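PDB 2XBT: cellulosomal scaffoldin from Bacteroides cellulosolvens, which organises a cellulosome as a scaffold protein and, through the family 3b carbohydrate-binding module that makes up this chain, probably binds cellulose. Local coordinates for residues M30-T35 with S43-R48; V66-A71 with G96-A101; N17-A20 with I26-N29; V117-A120 with N124-Q127. One frame throughout, in Å; residues are numbered along the deposited sequence.

From the N terminus, contact 3 comes first: 17-20, in the turn after strand 10-15, folds back on 26-29 across five residues. Strand 22-34 then continues into contact 1, where 30-35 faces 43-48 across the interior and joins the two main sheets. Contact 2 brings the loop 66-71 against 96-101, enclosing strands 71-82 and 85-93, and touches contact 1 through N34 ND2 and G99 O. Last, contact 4 closes the bend between 117-120 and 124-127, meeting contact 3 where V117 and Q127 bond to I26 and A20. All four follow in series, none nested or crossed; contact 2 and contact 4 lie at opposite ends, centres about 28 Å apart.

Contact 1: residues M30-T35 with S43-R48; sequences MKLQNT and SKITIR. With NO3 (nitrate ion), chain B.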
loop_
_atom_site.group_PDB
_atom_site.type_symbol
_atom_site.label_atom_id
_atom_site.label_comp_id
_atom_site.label_asym_id
_atom_site.label_seq_id
_atom_site.Cartn_x
_atom_site.Cartn_y
_atom_site.Cartn_z
ATOM N N MET A 30 3.222 -5.752 1.437
ATOM C CA MET A 30 2.937 -5.661 0.019
ATOM C C MET A 30 4.101 -6.111 -0.826
ATOM O O MET A 30 5.257 -5.878 -0.479
ATOM C CB MET A 30 2.555 -4.242 -0.332
ATOM C CG MET A 30 1.193 -3.904 0.257
ATOM S SD MET A 30 0.802 -2.173 0.226
ATOM C CE MET A 30 2.097 -1.451 1.214
ATOM N N LYS A 31 3.782 -6.767 -1.929
ATOM C CA LYS A 31 4.772 -7.083 -2.935
ATOM C C LYS A 31 4.286 -6.488 -4.221
ATOM O O LYS A 31 3.226 -6.862 -4.722
ATOM C CB LYS A 31 4.874 -8.589 -3.153
ATOM C CG LYS A 31 5.914 -9.293 -2.342
ATOM C CD LYS A 31 6.233 -10.639 -2.997
ATOM C CE LYS A 31 7.074 -11.534 -2.103
ATOM N NZ LYS A 31 7.377 -12.837 -2.784
ATOM N N LEU A 32 5.058 -5.569 -4.769
ATOM C CA LEU A 32 4.731 -4.998 -6.053
ATOM C C LEU A 32 5.591 -5.709 -7.085
ATOM O O LEU A 32 6.816 -5.696 -6.977
ATOM C CB LEU A 32 4.973 -3.489 -6.033
ATOM C CG LEU A 32 4.797 -2.708 -7.344
ATOM C CD1 LEU A 32 3.389 -2.837 -7.933
ATOM C CD2 LEU A 32 5.159 -1.239 -7.127
ATOM N N GLN A 33 4.947 -6.343 -8.065
ATOM C CA GLN A 33 5.660 -7.125 -9.077
ATOM C C GLN A 33 5.587 -6.481 -10.455
ATOM O O GLN A 33 4.603 -5.833 -10.807
ATOM C CB GLN A 33 5.078 -8.537 -9.178
ATOM C CG GLN A 33 5.338 -9.416 -7.988
ATOM C CD GLN A 33 4.687 -10.788 -8.124
ATOM O OE1 GLN A 33 3.648 -10.933 -8.771
ATOM N NE2 GLN A 33 5.294 -11.796 -7.509
ATOM N N ASN A 34 6.636 -6.674 -11.242
ATOM C CA ASN A 34 6.610 -6.283 -12.641
ATOM C C ASN A 34 6.607 -7.586 -13.427
ATOM O O ASN A 34 7.534 -8.374 -13.316
ATOM C CB ASN A 34 7.831 -5.421 -12.963
ATOM C CG ASN A 34 8.012 -5.169 -14.457
ATOM O OD1 ASN A 34 7.091 -5.334 -15.243
ATOM N ND2 ASN A 34 9.212 -4.763 -14.841
ATOM N N THR A 35 5.545 -7.829 -14.187
ATOM C CA THR A 35 5.385 -9.098 -14.887
ATOM C C THR A 35 5.889 -9.045 -16.329
ATOM O O THR A 35 5.871 -10.059 -17.039
ATOM C CB THR A 35 3.912 -9.470 -14.991
ATOM O OG1 THR A 35 3.243 -8.454 -15.752
ATOM C CG2 THR A 35 3.291 -9.579 -13.612
ATOM N N SER A 43 10.892 5.498 -7.552
ATOM C CA SER A 43 10.656 6.855 -7.042
ATOM C C SER A 43 9.373 7.456 -7.611
ATOM O O SER A 43 8.882 8.481 -7.120
ATOM C CB SER A 43 11.844 7.768 -7.350
ATOM O OG SER A 43 11.877 8.116 -8.727
ATOM N N LYS A 44 8.823 6.816 -8.643
ATOM C CA LYS A 44 7.591 7.290 -9.257
ATOM C C LYS A 44 6.362 6.517 -8.815
ATOM O O LYS A 44 5.270 6.775 -9.289
ATOM C CB LYS A 44 7.693 7.257 -10.778
ATOM C CG LYS A 44 8.751 8.188 -11.323
ATOM C CD LYS A 44 8.784 8.115 -12.837
ATOM C CE LYS A 44 9.669 9.210 -13.399
ATOM N NZ LYS A 44 11.013 9.126 -12.789
ATOM N N ILE A 45 6.545 5.573 -7.903
ATOM C CA ILE A 45 5.433 4.772 -7.408
ATOM C C ILE A 45 4.858 5.380 -6.125
ATOM O O ILE A 45 5.598 5.760 -5.221
ATOM C CB ILE A 45 5.894 3.344 -7.081
ATOM C CG1 ILE A 45 6.219 2.547 -8.359
ATOM C CG2 ILE A 45 4.852 2.623 -6.224
ATOM C CD1 ILE A 45 5.001 2.037 -9.104
ATOM N N THR A 46 3.535 5.468 -6.051
ATOM C CA THR A 46 2.860 5.747 -4.789
ATOM C C THR A 46 1.800 4.692 -4.551
ATOM O O THR A 46 1.243 4.110 -5.503
ATOM C CB THR A 46 2.217 7.153 -4.766
ATOM O OG1 THR A 46 1.410 7.329 -5.934
ATOM C CG2 THR A 46 3.293 8.196 -4.774
ATOM N N ILE A 47 1.538 4.415 -3.275
ATOM C CA ILE A 47 0.523 3.445 -2.907
ATOM C C ILE A 47 -0.421 4.114 -1.936
ATOM O O ILE A 47 0.026 4.837 -1.049
ATOM C CB ILE A 47 1.167 2.235 -2.254
ATOM C CG1 ILE A 47 2.092 1.561 -3.263
ATOM C CG2 ILE A 47 0.089 1.235 -1.782
ATOM C CD1 ILE A 47 2.985 0.489 -2.651
ATOM N N ARG A 48 -1.725 3.905 -2.108
ATOM C CA ARG A 48 -2.675 4.499 -1.167
ATOM C C ARG A 48 -3.514 3.431 -0.513
ATOM O O ARG A 48 -4.067 2.555 -1.181
ATOM C CB ARG A 48 -3.590 5.513 -1.857
ATOM C CG ARG A 48 -2.836 6.697 -2.443
ATOM C CD ARG A 48 -3.781 7.665 -3.151
ATOM N NE ARG A 48 -3.068 8.884 -3.499
ATOM C CZ ARG A 48 -3.629 10.014 -3.915
ATOM N NH1 ARG A 48 -4.944 10.117 -4.035
ATOM N NH2 ARG A 48 -2.860 11.056 -4.198
HETATM N N NO3 B . -4.791 13.320 -5.816
HETATM O O1 NO3 B . -4.031 13.421 -6.986
HETATM O O2 NO3 B . -4.320 13.895 -4.626
HETATM O O3 NO3 B . -6.018 12.644 -5.844
#
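Apolar side chains meet end to end in the core of the CBM3 beta-sandwich, strand 22-34 of one sheet lying opposite strand 45-51 of the other. The backbones stand well apart, 9.9 Å between the CA atoms of L32 and I45, and no hydrogen bond crosses the gap, as expected between sheets that pack rather than pair. Two tip-to-tip contacts bridge it. L32 holds CG anti to its own N (chi1 175°), and its CD2 methyl reaches I45 CD1 at 3.8 Å. The same methyl also lies 4.0 Å from I45 CG2, so it nestles into the fork of the isoleucine instead of touching a single atom. Two residues along each strand, M30 has CG anti to its carbonyl carbon (chi1 -70°) and an extended chi2 (167°), which carries SD to 4.0 Å from I47 CG2. All four residues are buried. R48, the last residue of segment 43-48, turns its guanidinium edge to a nitrate ion, probably from the crystallisation liquor, with weak hydrogen bonds from NH1 to O3 (3.3 Å) and NH2 to O2 (3.2 Å), while its NE makes a salt bridge to E90. Within the fold, M30 and L32 bond through their backbones to I113 and V111 of strand 110-119; M30 also touches I91 of strand 85-93 and L12 of strand 10-15, and I45 touches L93 and L10 of the same two strands.

Contact 2: residues V66-A71 with G96-A101; sequences VSIGSA and GTLGAA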
loop_
_atom_site.group_PDB
_atom_site.type_symbol
_atom_site.label_atom_id
_atom_site.label_comp_id
_atom_site.label_asym_id
_atom_site.label_seq_id
_atom_site.Cartn_x
_atom_site.Cartn_y
_atom_site.Cartn_z
ATOM N N VAL A 66 11.721 -2.765 3.641
ATOM C CA VAL A 66 11.540 -2.428 2.237
ATOM C C VAL A 66 12.708 -3.039 1.489
ATOM O O VAL A 66 13.859 -2.672 1.736
ATOM C CB VAL A 66 11.521 -0.916 2.014
ATOM C CG1 VAL A 66 11.252 -0.608 0.551
ATOM C CG2 VAL A 66 10.480 -0.256 2.919
ATOM N N SER A 67 12.419 -3.978 0.595
ATOM C CA SER A 67 13.471 -4.787 -0.021
ATOM C C SER A 67 14.349 -4.013 -1.003
ATOM O O SER A 67 15.484 -4.409 -1.265
ATOM C CB SER A 67 12.883 -6.023 -0.697
ATOM O OG SER A 67 12.126 -5.680 -1.840
ATOM N N ILE A 68 13.827 -2.923 -1.553
ATOM C CA ILE A 68 14.604 -2.050 -2.427
ATOM C C ILE A 68 14.344 -0.611 -2.040
ATOM O O ILE A 68 13.192 -0.186 -1.999
ATOM C CB ILE A 68 14.199 -2.197 -3.910
ATOM C CG1 ILE A 68 14.260 -3.654 -4.359
ATOM C CG2 ILE A 68 15.055 -1.286 -4.794
ATOM C CD1 ILE A 68 13.781 -3.846 -5.795
ATOM N N GLY A 69 15.414 0.135 -1.765
ATOM C CA GLY A 69 15.317 1.527 -1.362
ATOM C C GLY A 69 14.684 1.710 0.008
ATOM O O GLY A 69 15.005 0.988 0.965
ATOM N N SER A 70 13.766 2.669 0.093
ATOM C CA SER A 70 13.089 2.997 1.341
ATOM C C SER A 70 11.692 3.560 1.074
ATOM O O SER A 70 11.381 3.993 -0.036
ATOM C CB SER A 70 13.897 4.023 2.137
ATOM O OG SER A 70 13.975 5.240 1.422
ATOM N N ALA A 71 10.865 3.563 2.112
ATOM C CA ALA A 71 9.489 4.031 2.001
ATOM C C ALA A 71 9.200 5.066 3.072
ATOM O O ALA A 71 9.740 4.988 4.175
ATOM C CB ALA A 71 8.542 2.859 2.160
ATOM N N GLY A 96 15.575 3.352 -6.478
ATOM C CA GLY A 96 15.716 2.001 -6.975
ATOM C C GLY A 96 14.811 1.722 -8.156
ATOM O O GLY A 96 13.985 2.546 -8.562
ATOM N N THR A 97 14.965 0.529 -8.702
ATOM C CA THR A 97 14.328 0.186 -9.953
ATOM C C THR A 97 13.685 -1.181 -9.866
ATOM O O THR A 97 14.261 -2.117 -9.316
ATOM C CB THR A 97 15.388 0.154 -11.076
ATOM O OG1 THR A 97 15.934 1.472 -11.252
ATOM C CG2 THR A 97 14.785 -0.320 -12.381
ATOM N N LEU A 98 12.473 -1.287 -10.388
ATOM C CA LEU A 98 11.893 -2.583 -10.665
ATOM C C LEU A 98 12.369 -3.007 -12.042
ATOM O O LEU A 98 12.008 -2.381 -13.040
ATOM C CB LEU A 98 10.371 -2.505 -10.666
ATOM C CG LEU A 98 9.672 -2.780 -9.354
ATOM C CD1 LEU A 98 8.213 -3.119 -9.653
ATOM C CD2 LEU A 98 10.358 -3.917 -8.592
ATOM N N GLY A 99 13.196 -4.040 -12.083
ATOM C CA GLY A 99 13.747 -4.528 -13.333
ATOM C C GLY A 99 12.757 -5.365 -14.114
ATOM O O GLY A 99 11.653 -5.656 -13.642
ATOM N N ALA A 100 13.148 -5.750 -15.325
ATOM C CA ALA A 100 12.323 -6.638 -16.138
ATOM C C ALA A 100 12.204 -8.015 -15.502
ATOM O O ALA A 100 13.160 -8.535 -14.937
ATOM C CB ALA A 100 12.919 -6.775 -17.515
ATOM N N ALA A 101 11.025 -8.612 -15.631
ATOM C CA ALA A 101 10.807 -9.979 -15.182
ATOM C C ALA A 101 11.844 -10.903 -15.824
ATOM O O ALA A 101 12.067 -10.854 -17.036
ATOM C CB ALA A 101 9.384 -10.427 -15.540
#
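At one end of the CBM3 beta-sandwich, the loop joining strands 59-66 and 71-82 packs against the small two-stranded antiparallel sheet formed by 97-98 with 40-41. I68 carries the contact, and its two branches touch different atoms. The CG2 methyl, anti to the backbone N, sits over the backbone of G96 and comes within 4.0 Å of its CA. G96 has phi 95° and psi 176°, and the absence of a side chain lets the isoleucine methyl come this close to the main chain. The longer branch, extended at chi2 (176°), carries CD1 along the strand to the carbonyl oxygen T97 O, again at 4.0 Å. T97 itself directs its side chain away from the loop, so its part is played by the backbone. No hydrogen bond crosses between the two segments; I68 is held by packing alone across the contact, and also touches L42, Q108 and V111. Polar anchoring comes from elsewhere: S67 OG bonds to the backbone N of T112, S70 pairs through its backbone with A94, and G96 and L98 pair with L42 and Y40. The contact thus sets an irregular loop against the two-stranded sheet. L98, which is buried and leans on L32 and N34, turns its end toward the loop, where its CD2 approaches I68 CD1 at a looser 4.4 Å.

Contact 3: residues N17-A20 with I26-N29; sequences NGAA and IYMN. Unlike the reference sequence in segment 26-29: Y27 (reference Cys).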
loop_
_atom_site.group_PDB
_atom_site.type_symbol
_atom_site.label_atom_id
_atom_site.label_comp_id
_atom_site.label_asym_id
_atom_site.label_seq_id
_atom_site.Cartn_x
_atom_site.Cartn_y
_atom_site.Cartn_z
ATOM N N ASN A 17 -0.894 -10.159 7.737
ATOM C CA ASN A 17 -0.565 -11.056 8.830
ATOM C C ASN A 17 -1.820 -11.666 9.444
ATOM O O ASN A 17 -1.837 -12.006 10.628
ATOM C CB ASN A 17 0.231 -10.310 9.903
ATOM C CG ASN A 17 1.608 -9.882 9.418
ATOM O OD1 ASN A 17 2.107 -10.387 8.408
ATOM N ND2 ASN A 17 2.235 -8.955 10.145
ATOM N N GLY A 18 -2.869 -11.788 8.637
ATOM C CA GLY A 18 -4.142 -12.317 9.100
ATOM C C GLY A 18 -4.882 -11.411 10.074
ATOM O O GLY A 18 -5.849 -11.841 10.711
ATOM N N ALA A 19 -4.443 -10.161 10.192
ATOM C CA ALA A 19 -5.081 -9.221 11.113
ATOM C C ALA A 19 -6.610 -9.243 11.041
ATOM O O ALA A 19 -7.201 -9.296 9.958
ATOM C CB ALA A 19 -4.568 -7.813 10.897
ATOM N N ALA A 20 -7.244 -9.202 12.212
ATOM C CA ALA A 20 -8.701 -9.165 12.303
ATOM C C ALA A 20 -9.213 -7.732 12.219
ATOM O O ALA A 20 -8.443 -6.783 12.326
ATOM C CB ALA A 20 -9.161 -9.803 13.609
ATOM N N ILE A 26 -2.698 -1.158 12.068
ATOM C CA ILE A 26 -2.946 -1.615 10.715
ATOM C C ILE A 26 -1.684 -2.270 10.174
ATOM O O ILE A 26 -0.613 -1.665 10.236
ATOM C CB ILE A 26 -3.313 -0.444 9.774
ATOM C CG1 ILE A 26 -4.495 0.358 10.340
ATOM C CG2 ILE A 26 -3.627 -0.966 8.395
ATOM C CD1 ILE A 26 -4.882 1.558 9.464
ATOM N N TYR A 27 -1.811 -3.485 9.639
ATOM C CA TYR A 27 -0.685 -4.160 8.991
ATOM C C TYR A 27 -0.802 -4.092 7.481
ATOM O O TYR A 27 -1.865 -4.393 6.925
ATOM C CB TYR A 27 -0.602 -5.619 9.406
ATOM C CG TYR A 27 -0.329 -5.804 10.868
ATOM C CD1 TYR A 27 0.960 -6.038 11.330
ATOM C CD2 TYR A 27 -1.360 -5.732 11.789
ATOM C CE1 TYR A 27 1.212 -6.198 12.681
ATOM C CE2 TYR A 27 -1.124 -5.899 13.139
ATOM C CZ TYR A 27 0.161 -6.124 13.580
ATOM O OH TYR A 27 0.392 -6.286 14.923
ATOM N N MET A 28 0.293 -3.719 6.826
ATOM C CA MET A 28 0.351 -3.650 5.375
ATOM C C MET A 28 1.617 -4.318 4.879
ATOM O O MET A 28 2.692 -3.745 4.986
ATOM C CB MET A 28 0.405 -2.195 4.910
ATOM C CG MET A 28 -0.900 -1.437 4.973
ATOM S SD MET A 28 -0.529 0.336 4.965
ATOM C CE MET A 28 0.225 0.445 6.569
ATOM N N ASN A 29 1.491 -5.512 4.326
ATOM C CA ASN A 29 2.633 -6.174 3.726
ATOM C C ASN A 29 2.353 -6.326 2.255
ATOM O O ASN A 29 1.365 -6.951 1.858
ATOM C CB ASN A 29 2.852 -7.543 4.341
ATOM C CG ASN A 29 3.014 -7.487 5.834
ATOM O OD1 ASN A 29 3.799 -6.697 6.361
ATOM N ND2 ASN A 29 2.265 -8.330 6.535
#
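N17 and A19 meet the ring of Y27 near its two ortho carbons, one touching each side of the ring's axis. N17 ND2 approaches CD1 of Y27 at 3.4 Å, and the A19 methyl CB lies 3.9 Å from Y27 CD2. Both come at the ring obliquely, and the N17 amide plane is turned 54° from it, so this is not a stack. Y27, which differs from the reference sequence, points its CB toward the turn, and chi1 (-64°) sets CG beside the backbone N, bringing CD1 and CD2 within reach of N17 and A19. The other end of the N17 amide turns to N29: OD1 of N17 is 2.8 Å from N29 ND2, with the two amide planes 40° apart. One asparagine side chain therefore spans two residues on the same face of strand 22-34. In the next shell, Y27 OH hydrogen-bonds to Q25 NE2, which, with a weak bond to N24 OD1, probably steadies the hydroxyl end. Y133 and S136 also hold the turn, their hydroxyls bonding to A19 O. The contact thus packs the connection of a beta hairpin of the CBM3 sandwich, strands 10-15 and 22-34, back on its second strand. N29 pairs through its backbone with S15, and on the other flank I26 and M28 pair with V117 and G115 of strand 110-119, while Y27 touches R116.

Contact 4: residues V117-A120 with N124-Q127; sequences VAKA and NVDQ
K119 and V125 lie alongside each other at the sandwich end, where the chain bends from strand 110-119 into the short strand 125-126. The close part is polar. The lysine chain extends fully beyond CG, laying its methylenes past the valine in the opposite direction, and NZ donates a hydrogen bond of 3.0 Å to the backbone oxygen N124 O. NZ approaches at a C=O...NZ angle of 145°, and stands 34° out of the carbonyl plane. CE follows at 3.5 Å from the same N124 O. Packing is thinner beside it, where K119 CE meets V125 CG1 at 4.1 Å. On the loose side the side chains of N124, an exposed residue, and D126 point away from 117-120; D126 OD1 bonds instead to S128 OG. Strand 22-34 lies between the two segments, pairing with V117 through I26 and with V125 through S23. K119 also has D54 as a long, weak ion-pair partner. A charged ammonium held by a neutral carbonyl, with a carboxylate only at a distance, suggests that the bend is fastened by a directional bond, with electrostatic attraction probably adding a little.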
loop_
_atom_site.group_PDB
_atom_site.type_symbol
_atom_site.label_atom_id
_atom_site.label_comp_id
_atom_site.label_asym_id
_atom_site.label_seq_id
_atom_site.Cartn_x
_atom_site.Cartn_y
_atom_site.Cartn_z
ATOM N N VAL A 117 0.654 0.885 10.673
ATOM C CA VAL A 117 0.143 2.167 11.128
ATOM C C VAL A 117 -0.521 2.009 12.501
ATOM O O VAL A 117 -1.355 1.117 12.713
ATOM C CB VAL A 117 -0.820 2.786 10.123
ATOM C CG1 VAL A 117 -1.447 4.046 10.698
ATOM C CG2 VAL A 117 -0.068 3.107 8.832
ATOM N N ALA A 118 -0.118 2.864 13.433
ATOM C CA ALA A 118 -0.622 2.818 14.803
ATOM C C ALA A 118 -0.863 4.223 15.356
ATOM O O ALA A 118 -0.324 5.202 14.846
ATOM C CB ALA A 118 0.342 2.059 15.695
ATOM N N LYS A 119 -1.685 4.317 16.396
ATOM C CA LYS A 119 -1.876 5.582 17.094
ATOM C C LYS A 119 -0.818 5.662 18.177
ATOM O O LYS A 119 -0.121 4.684 18.427
ATOM C CB LYS A 119 -3.266 5.636 17.717
ATOM C CG LYS A 119 -4.364 5.232 16.767
ATOM C CD LYS A 119 -5.729 5.431 17.384
ATOM C CE LYS A 119 -6.790 4.714 16.574
ATOM N NZ LYS A 119 -8.094 4.693 17.283
ATOM N N ALA A 120 -0.679 6.808 18.829
ATOM C CA ALA A 120 0.308 6.904 19.906
ATOM C C ALA A 120 -0.283 6.553 21.274
ATOM O O ALA A 120 0.436 6.134 22.183
ATOM C CB ALA A 120 0.941 8.284 19.937
ATOM N N ASN A 124 -6.717 1.070 19.962
ATOM C CA ASN A 124 -6.787 0.132 18.863
ATOM C C ASN A 124 -7.551 0.701 17.690
ATOM O O ASN A 124 -8.171 1.763 17.784
ATOM C CB ASN A 124 -7.438 -1.172 19.329
ATOM C CG ASN A 124 -6.707 -1.786 20.497
ATOM O OD1 ASN A 124 -5.491 -1.929 20.462
ATOM N ND2 ASN A 124 -7.435 -2.118 21.552
ATOM N N VAL A 125 -7.510 -0.036 16.590
ATOM C CA VAL A 125 -8.145 0.376 15.365
ATOM C C VAL A 125 -9.297 -0.562 15.052
ATOM O O VAL A 125 -9.193 -1.771 15.251
ATOM C CB VAL A 125 -7.128 0.343 14.207
ATOM C CG1 VAL A 125 -6.006 1.327 14.470
ATOM C CG2 VAL A 125 -6.577 -1.068 14.034
ATOM N N ASP A 126 -10.407 -0.002 14.591
ATOM C CA ASP A 126 -11.490 -0.805 14.046
ATOM C C ASP A 126 -11.405 -0.735 12.527
ATOM O O ASP A 126 -11.821 0.248 11.907
ATOM C CB ASP A 126 -12.848 -0.282 14.515
ATOM C CG ASP A 126 -14.011 -0.942 13.788
ATOM O OD1 ASP A 126 -13.868 -2.101 13.342
ATOM O OD2 ASP A 126 -15.071 -0.299 13.660
ATOM N N GLN A 127 -10.864 -1.782 11.926
ATOM C CA GLN A 127 -10.592 -1.758 10.502
ATOM C C GLN A 127 -11.830 -2.132 9.712
ATOM O O GLN A 127 -11.827 -2.060 8.488
ATOM C CB GLN A 127 -9.463 -2.727 10.192
ATOM C CG GLN A 127 -8.294 -2.587 11.139
ATOM C CD GLN A 127 -7.089 -3.362 10.667
ATOM O OE1 GLN A 127 -6.296 -2.857 9.889
ATOM N NE2 GLN A 127 -6.957 -4.598 11.118
#